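Local coordinates for putative phosphatase (Bacteroides thetaiotaomicron, PDB 3KYA), which is probably a phosphatase, binds zinc ions and carries an immunoglobulin-like IPT/TIG domain, at residues Y31-V45 / V59-S73. Sequence-based numbering, arbitrary orientation. Where two conformers were deposited one is given.
With ZN (zinc ion), chain B; EDO (1,2-ethanediol), chain D; EDO (1,2-ethanediol), chain C.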
loop_
_atom_site.group_PDB
_atom_site.type_symbol
_atom_site.label_atom_id
_atom_site.label_comp_id
_atom_site.label_asym_id
_atom_site.label_seq_id
_atom_site.Cartn_x
_atom_site.Cartn_y
_atom_site.Cartn_z
ATOM N N TYR A 31 15.246 -3.727 11.345
ATOM C CA TYR A 31 15.408 -2.499 10.557
ATOM C C TYR A 31 14.700 -1.268 11.152
ATOM O O TYR A 31 14.817 -0.181 10.601
ATOM C CB TYR A 31 15.028 -2.688 9.066
ATOM C CG TYR A 31 15.906 -3.710 8.358
ATOM C CD1 TYR A 31 15.596 -5.071 8.389
ATOM C CD2 TYR A 31 17.058 -3.309 7.673
ATOM C CE1 TYR A 31 16.401 -6.010 7.743
ATOM C CE2 TYR A 31 17.875 -4.239 7.022
ATOM C CZ TYR A 31 17.545 -5.595 7.066
ATOM O OH TYR A 31 18.352 -6.528 6.439
ATOM N N GLN A 32 13.958 -1.434 12.253
ATOM C CA GLN A 32 13.345 -0.300 12.945
ATOM C C GLN A 32 14.439 0.585 13.521
ATOM O O GLN A 32 15.419 0.078 14.073
ATOM C CB GLN A 32 12.466 -0.793 14.104
ATOM C CG GLN A 32 11.967 0.284 15.091
ATOM C CD GLN A 32 10.887 1.204 14.525
ATOM O OE1 GLN A 32 10.969 2.449 14.642
ATOM N NE2 GLN A 32 9.866 0.604 13.925
ATOM N N LYS A 33 14.269 1.898 13.401
ATOM C CA LYS A 33 15.179 2.846 14.017
ATOM C C LYS A 33 14.781 2.945 15.496
ATOM O O LYS A 33 13.609 3.194 15.815
ATOM C CB LYS A 33 15.075 4.187 13.318
ATOM C CG LYS A 33 16.150 5.172 13.632
ATOM C CD LYS A 33 16.121 6.338 12.628
ATOM C CE LYS A 33 16.533 5.899 11.202
ATOM N NZ LYS A 33 16.668 7.020 10.209
ATOM N N LEU A 34 15.749 2.749 16.386
ATOM C CA LEU A 34 15.530 2.780 17.833
ATOM C C LEU A 34 16.333 3.897 18.494
ATOM O O LEU A 34 17.537 4.059 18.238
ATOM C CB LEU A 34 15.922 1.428 18.450
ATOM C CG LEU A 34 15.825 1.262 19.962
ATOM C CD1 LEU A 34 14.348 1.252 20.403
ATOM C CD2 LEU A 34 16.544 -0.020 20.388
ATOM N N LEU A 35 15.658 4.646 19.359
ATOM C CA LEU A 35 16.241 5.749 20.106
ATOM C C LEU A 35 16.399 5.300 21.552
ATOM O O LEU A 35 15.418 4.915 22.199
ATOM C CB LEU A 35 15.339 6.991 20.017
ATOM C CG LEU A 35 15.686 8.201 20.890
ATOM C CD1 LEU A 35 17.108 8.699 20.646
ATOM C CD2 LEU A 35 14.675 9.369 20.710
ATOM N N ILE A 36 17.637 5.315 22.039
ATOM C CA ILE A 36 17.952 4.900 23.398
ATOM C C ILE A 36 18.404 6.106 24.218
ATOM O O ILE A 36 19.353 6.806 23.852
ATOM C CB ILE A 36 19.059 3.802 23.423
ATOM C CG1 ILE A 36 18.632 2.552 22.645
ATOM C CG2 ILE A 36 19.414 3.432 24.873
ATOM C CD1 ILE A 36 19.816 1.618 22.290
ATOM N N TYR A 37 17.704 6.364 25.327
ATOM C CA TYR A 37 18.049 7.456 26.242
ATOM C C TYR A 37 18.877 6.957 27.415
ATOM O O TYR A 37 18.683 5.835 27.903
ATOM C CB TYR A 37 16.784 8.099 26.824
ATOM C CG TYR A 37 15.958 8.909 25.860
ATOM C CD1 TYR A 37 16.305 10.217 25.570
ATOM C CD2 TYR A 37 14.820 8.380 25.254
ATOM C CE1 TYR A 37 15.551 10.985 24.708
ATOM C CE2 TYR A 37 14.046 9.151 24.386
ATOM C CZ TYR A 37 14.422 10.456 24.117
ATOM O OH TYR A 37 13.694 11.259 23.262
ATOM N N GLY A 38 19.772 7.800 27.899
ATOM C CA GLY A 38 20.613 7.429 29.026
ATOM C C GLY A 38 21.644 8.465 29.416
ATOM O O GLY A 38 21.425 9.669 29.279
ATOM N N GLU A 39 22.778 7.986 29.912
ATOM C CA GLU A 39 23.850 8.859 30.358
ATOM C C GLU A 39 25.204 8.267 30.076
ATOM O O GLU A 39 25.368 7.051 30.110
ATOM C CB GLU A 39 23.770 9.061 31.877
ATOM C CG GLU A 39 22.504 9.707 32.360
ATOM C CD GLU A 39 22.471 9.816 33.879
ATOM O OE1 GLU A 39 22.536 8.764 34.558
ATOM O OE2 GLU A 39 22.366 10.952 34.382
ATOM N N ASN A 40 26.157 9.152 29.816
ATOM C CA ASN A 40 27.568 8.822 29.670
ATOM C C ASN A 40 27.877 8.032 28.395
ATOM O O ASN A 40 28.708 7.125 28.414
ATOM C CB ASN A 40 28.048 8.070 30.933
ATOM C CG ASN A 40 29.542 8.150 31.147
ATOM O OD1 ASN A 40 30.192 9.089 30.711
ATOM N ND2 ASN A 40 30.093 7.167 31.862
ATOM N N PHE A 41 27.209 8.389 27.297
ATOM C CA PHE A 41 27.430 7.723 26.014
ATOM C C PHE A 41 28.541 8.371 25.194
ATOM O O PHE A 41 29.032 7.773 24.222
ATOM C CB PHE A 41 26.169 7.727 25.144
ATOM C CG PHE A 41 24.986 7.018 25.740
ATOM C CD1 PHE A 41 25.125 5.799 26.398
ATOM C CD2 PHE A 41 23.713 7.509 25.527
ATOM C CE1 PHE A 41 24.021 5.142 26.911
ATOM C CE2 PHE A 41 22.606 6.843 26.021
ATOM C CZ PHE A 41 22.769 5.652 26.712
ATOM N N GLY A 42 28.942 9.583 25.558
ATOM C CA GLY A 42 29.950 10.289 24.773
ATOM C C GLY A 42 29.334 10.787 23.467
ATOM O O GLY A 42 28.126 10.689 23.269
ATOM N N THR A 43 30.169 11.316 22.574
ATOM C CA THR A 43 29.693 11.904 21.315
ATOM C C THR A 43 30.241 11.244 20.032
ATOM O O THR A 43 30.075 11.787 18.935
ATOM C CB THR A 43 30.058 13.394 21.271
ATOM O OG1 THR A 43 31.485 13.545 21.379
ATOM C CG2 THR A 43 29.373 14.171 22.408
ATOM N N ASP A 44 30.861 10.074 20.171
ATOM C CA ASP A 44 31.467 9.351 19.044
ATOM C C ASP A 44 30.902 7.950 18.798
ATOM O O ASP A 44 31.007 7.072 19.655
ATOM C CB ASP A 44 32.977 9.228 19.263
ATOM C CG ASP A 44 33.715 10.540 19.003
ATOM O OD1 ASP A 44 33.460 11.155 17.950
ATOM O OD2 ASP A 44 34.566 10.946 19.828
ATOM N N VAL A 45 30.346 7.752 17.605
ATOM C CA VAL A 45 29.887 6.452 17.151
ATOM C C VAL A 45 31.006 5.394 17.238
ATOM O O VAL A 45 30.756 4.246 17.600
ATOM C CB VAL A 45 29.367 6.534 15.700
ATOM C CG1 VAL A 45 29.101 5.134 15.149
ATOM C CG2 VAL A 45 28.092 7.367 15.650
ATOM N N VAL A 59 25.028 1.245 14.774
ATOM C CA VAL A 59 24.922 2.505 15.527
ATOM C C VAL A 59 24.922 3.657 14.531
ATOM O O VAL A 59 25.826 3.755 13.702
ATOM C CB VAL A 59 26.078 2.666 16.527
ATOM C CG1 VAL A 59 26.023 4.058 17.223
ATOM C CG2 VAL A 59 26.062 1.527 17.534
ATOM N N ILE A 60 23.904 4.518 14.614
ATOM C CA ILE A 60 23.703 5.625 13.678
ATOM C C ILE A 60 24.281 6.951 14.159
ATOM O O ILE A 60 24.973 7.633 13.421
ATOM C CB ILE A 60 22.185 5.812 13.410
ATOM C CG1 ILE A 60 21.552 4.521 12.881
ATOM C CG2 ILE A 60 21.900 6.956 12.419
ATOM C CD1 ILE A 60 20.017 4.520 12.910
ATOM N N ASN A 61 24.015 7.297 15.416
ATOM C CA ASN A 61 24.413 8.588 15.959
ATOM C C ASN A 61 24.458 8.486 17.477
ATOM O O ASN A 61 23.621 7.822 18.072
ATOM C CB ASN A 61 23.400 9.652 15.508
ATOM C CG ASN A 61 23.808 11.065 15.874
ATOM O OD1 ASN A 61 24.984 11.355 16.110
ATOM N ND2 ASN A 61 22.828 11.964 15.904
ATOM N N VAL A 62 25.446 9.137 18.085
ATOM C CA VAL A 62 25.667 9.098 19.534
ATOM C C VAL A 62 25.836 10.522 20.034
ATOM O O VAL A 62 26.731 11.231 19.544
ATOM C CB VAL A 62 26.958 8.309 19.872
ATOM C CG1 VAL A 62 27.237 8.302 21.385
ATOM C CG2 VAL A 62 26.878 6.889 19.334
ATOM N N LYS A 63 25.010 10.950 20.990
ATOM C CA LYS A 63 25.079 12.330 21.492
ATOM C C LYS A 63 24.928 12.497 23.014
ATOM O O LYS A 63 24.038 13.206 23.484
ATOM C CB LYS A 63 24.043 13.196 20.769
ATOM C CG LYS A 63 24.377 13.488 19.308
ATOM C CD LYS A 63 25.680 14.299 19.178
ATOM C CE LYS A 63 26.017 14.658 17.715
ATOM N NZ LYS A 63 26.413 13.487 16.891
ATOM N N SER A 64 25.786 11.818 23.769
ATOM C CA SER A 64 25.877 12.005 25.227
ATOM C C SER A 64 24.752 11.362 26.040
ATOM O O SER A 64 25.002 10.458 26.847
ATOM C CB SER A 64 25.957 13.506 25.530
ATOM O OG SER A 64 26.889 14.139 24.659
ATOM N N THR A 65 23.527 11.837 25.845
ATOM C CA THR A 65 22.370 11.278 26.535
ATOM C C THR A 65 21.429 10.474 25.658
ATOM O O THR A 65 20.382 10.033 26.131
ATOM C CB THR A 65 21.577 12.399 27.227
ATOM O OG1 THR A 65 21.198 13.381 26.256
ATOM C CG2 THR A 65 22.421 13.021 28.289
ATOM N N TYR A 66 21.778 10.264 24.388
ATOM C CA TYR A 66 20.967 9.398 23.537
ATOM C C TYR A 66 21.805 8.737 22.441
ATOM O O TYR A 66 22.845 9.259 22.046
ATOM C CB TYR A 66 19.777 10.141 22.913
ATOM C CG TYR A 66 20.104 11.251 21.930
ATOM C CD1 TYR A 66 20.287 10.968 20.578
ATOM C CD2 TYR A 66 20.156 12.589 22.336
ATOM C CE1 TYR A 66 20.577 11.971 19.659
ATOM C CE2 TYR A 66 20.438 13.616 21.404
ATOM C CZ TYR A 66 20.644 13.279 20.063
ATOM O OH TYR A 66 20.921 14.245 19.123
ATOM N N VAL A 67 21.353 7.570 22.016
ATOM C CA VAL A 67 21.962 6.833 20.917
ATOM C C VAL A 67 20.873 6.347 19.990
ATOM O O VAL A 67 19.846 5.835 20.447
ATOM C CB VAL A 67 22.764 5.599 21.406
ATOM C CG1 VAL A 67 23.321 4.799 20.214
ATOM C CG2 VAL A 67 23.894 6.025 22.326
ATOM N N TYR A 68 21.094 6.509 18.684
ATOM C CA TYR A 68 20.197 5.964 17.674
ATOM C C TYR A 68 20.871 4.748 17.056
ATOM O O TYR A 68 22.072 4.798 16.764
ATOM C CB TYR A 68 19.934 6.938 16.541
ATOM C CG TYR A 68 18.908 8.004 16.798
ATOM C CD1 TYR A 68 17.553 7.733 16.659
ATOM C CD2 TYR A 68 19.290 9.299 17.108
ATOM C CE1 TYR A 68 16.597 8.732 16.860
ATOM C CE2 TYR A 68 18.344 10.304 17.309
ATOM C CZ TYR A 68 16.999 10.006 17.188
ATOM O OH TYR A 68 16.061 11.005 17.382
ATOM N N CYS A 69 20.102 3.682 16.861
ATOM C CA CYS A 69 20.604 2.469 16.217
ATOM C C CYS A 69 19.479 1.780 15.444
ATOM O O CYS A 69 18.306 2.189 15.515
ATOM C CB CYS A 69 21.188 1.523 17.266
ATOM S SG CYS A 69 19.947 0.832 18.397
ATOM N N PHE A 70 19.835 0.766 14.664
ATOM C CA PHE A 70 18.844 -0.040 13.950
ATOM C C PHE A 70 18.640 -1.364 14.660
ATOM O O PHE A 70 19.616 -2.025 15.050
ATOM C CB PHE A 70 19.299 -0.355 12.524
ATOM C CG PHE A 70 19.215 0.813 11.582
ATOM C CD1 PHE A 70 17.978 1.335 11.222
ATOM C CD2 PHE A 70 20.364 1.357 11.012
ATOM C CE1 PHE A 70 17.891 2.402 10.328
ATOM C CE2 PHE A 70 20.282 2.430 10.112
ATOM C CZ PHE A 70 19.051 2.944 9.774
ATOM N N VAL A 71 17.382 -1.780 14.806
ATOM C CA VAL A 71 17.081 -3.077 15.412
ATOM C C VAL A 71 17.556 -4.202 14.484
ATOM O O VAL A 71 17.161 -4.270 13.326
ATOM C CB VAL A 71 15.582 -3.240 15.691
ATOM C CG1 VAL A 71 15.254 -4.654 16.203
ATOM C CG2 VAL A 71 15.110 -2.155 16.685
ATOM N N PRO A 72 18.395 -5.108 14.996
ATOM C CA PRO A 72 18.893 -6.164 14.115
ATOM C C PRO A 72 17.919 -7.316 13.902
ATOM O O PRO A 72 17.046 -7.573 14.759
ATOM C CB PRO A 72 20.131 -6.683 14.847
ATOM C CG PRO A 72 20.047 -6.173 16.243
ATOM C CD PRO A 72 18.999 -5.140 16.341
ATOM N N SER A 73 18.060 -7.994 12.768
ATOM C CA SER A 73 17.294 -9.203 12.517
ATOM C C SER A 73 17.606 -10.241 13.598
ATOM O O SER A 73 18.763 -10.415 13.997
ATOM C CB SER A 73 17.650 -9.788 11.146
ATOM O OG SER A 73 17.194 -8.947 10.103
HETATM ZN ZN ZN B . 33.314 12.987 17.340
HETATM C C1 EDO D . 19.289 -5.926 10.003
HETATM O O1 EDO D . 20.002 -6.760 10.931
HETATM C C2 EDO D . 19.180 -4.489 10.491
HETATM O O2 EDO D . 20.477 -3.911 10.630
HETATM C C1 EDO C . 13.628 -10.930 10.301
HETATM O O1 EDO C . 14.847 -11.492 10.801
HETATM C C2 EDO C . 13.841 -10.339 8.917
HETATM O O2 EDO C . 14.651 -9.164 9.014
HETATM O O HOH W 1 18.674 -8.930 7.827
HETATM O O HOH W 2 29.088 13.737 17.649
#
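Tyr31 opens the pairing with a backbone hydrogen bond from its N to Val71 O, while water 1 joins its OH to Ser73 OG. At Lys33 the aliphatic chain runs alongside the Phe70 ring, CE lying 3.9 Å from Phe70 CE1; Ile60 CD1 sits over the centre of one face of that ring. Leu34 and Ile36 turn to the other face of the sheet, where one methyl of each, Leu34 CD2 and Ile36 CD1, reaches Cys69 SG. Their N and O atoms form the reciprocal hydrogen bonds with Cys69 and Val67 that define strands 33-39 and 66-70 as antiparallel neighbours within the beta-sandwich of this immunoglobulin-like IPT/TIG domain. Between Leu34 and Ile36, Leu35, with CG anti to the backbone N (chi1 172°), lays CD1 over the centre of the Tyr68 ring in a CH-pi contact, 3.8 Å from CD1 to the Tyr68 centroid. Tyr68 OH hydrogen-bonds OD2 of Asp338 of the second subunit; an alanine here would probably leave Leu35 CD1 without its aromatic cover and that aspartate without its hydroxyl partner. Past Gly38, the chain turns back and Phe41 N hydrogen-bonds Ser64 O at 3.1 Å. One face of the Phe41 ring takes Val67 CG2, with Tyr66 N at the edge. Val62 CG1 packs against Phe41 CB, its CG2 against Val45 CG2. Between Phe41 and Val45 in sequence, Asp44 OD1 binds a zinc ion at 1.9 Å.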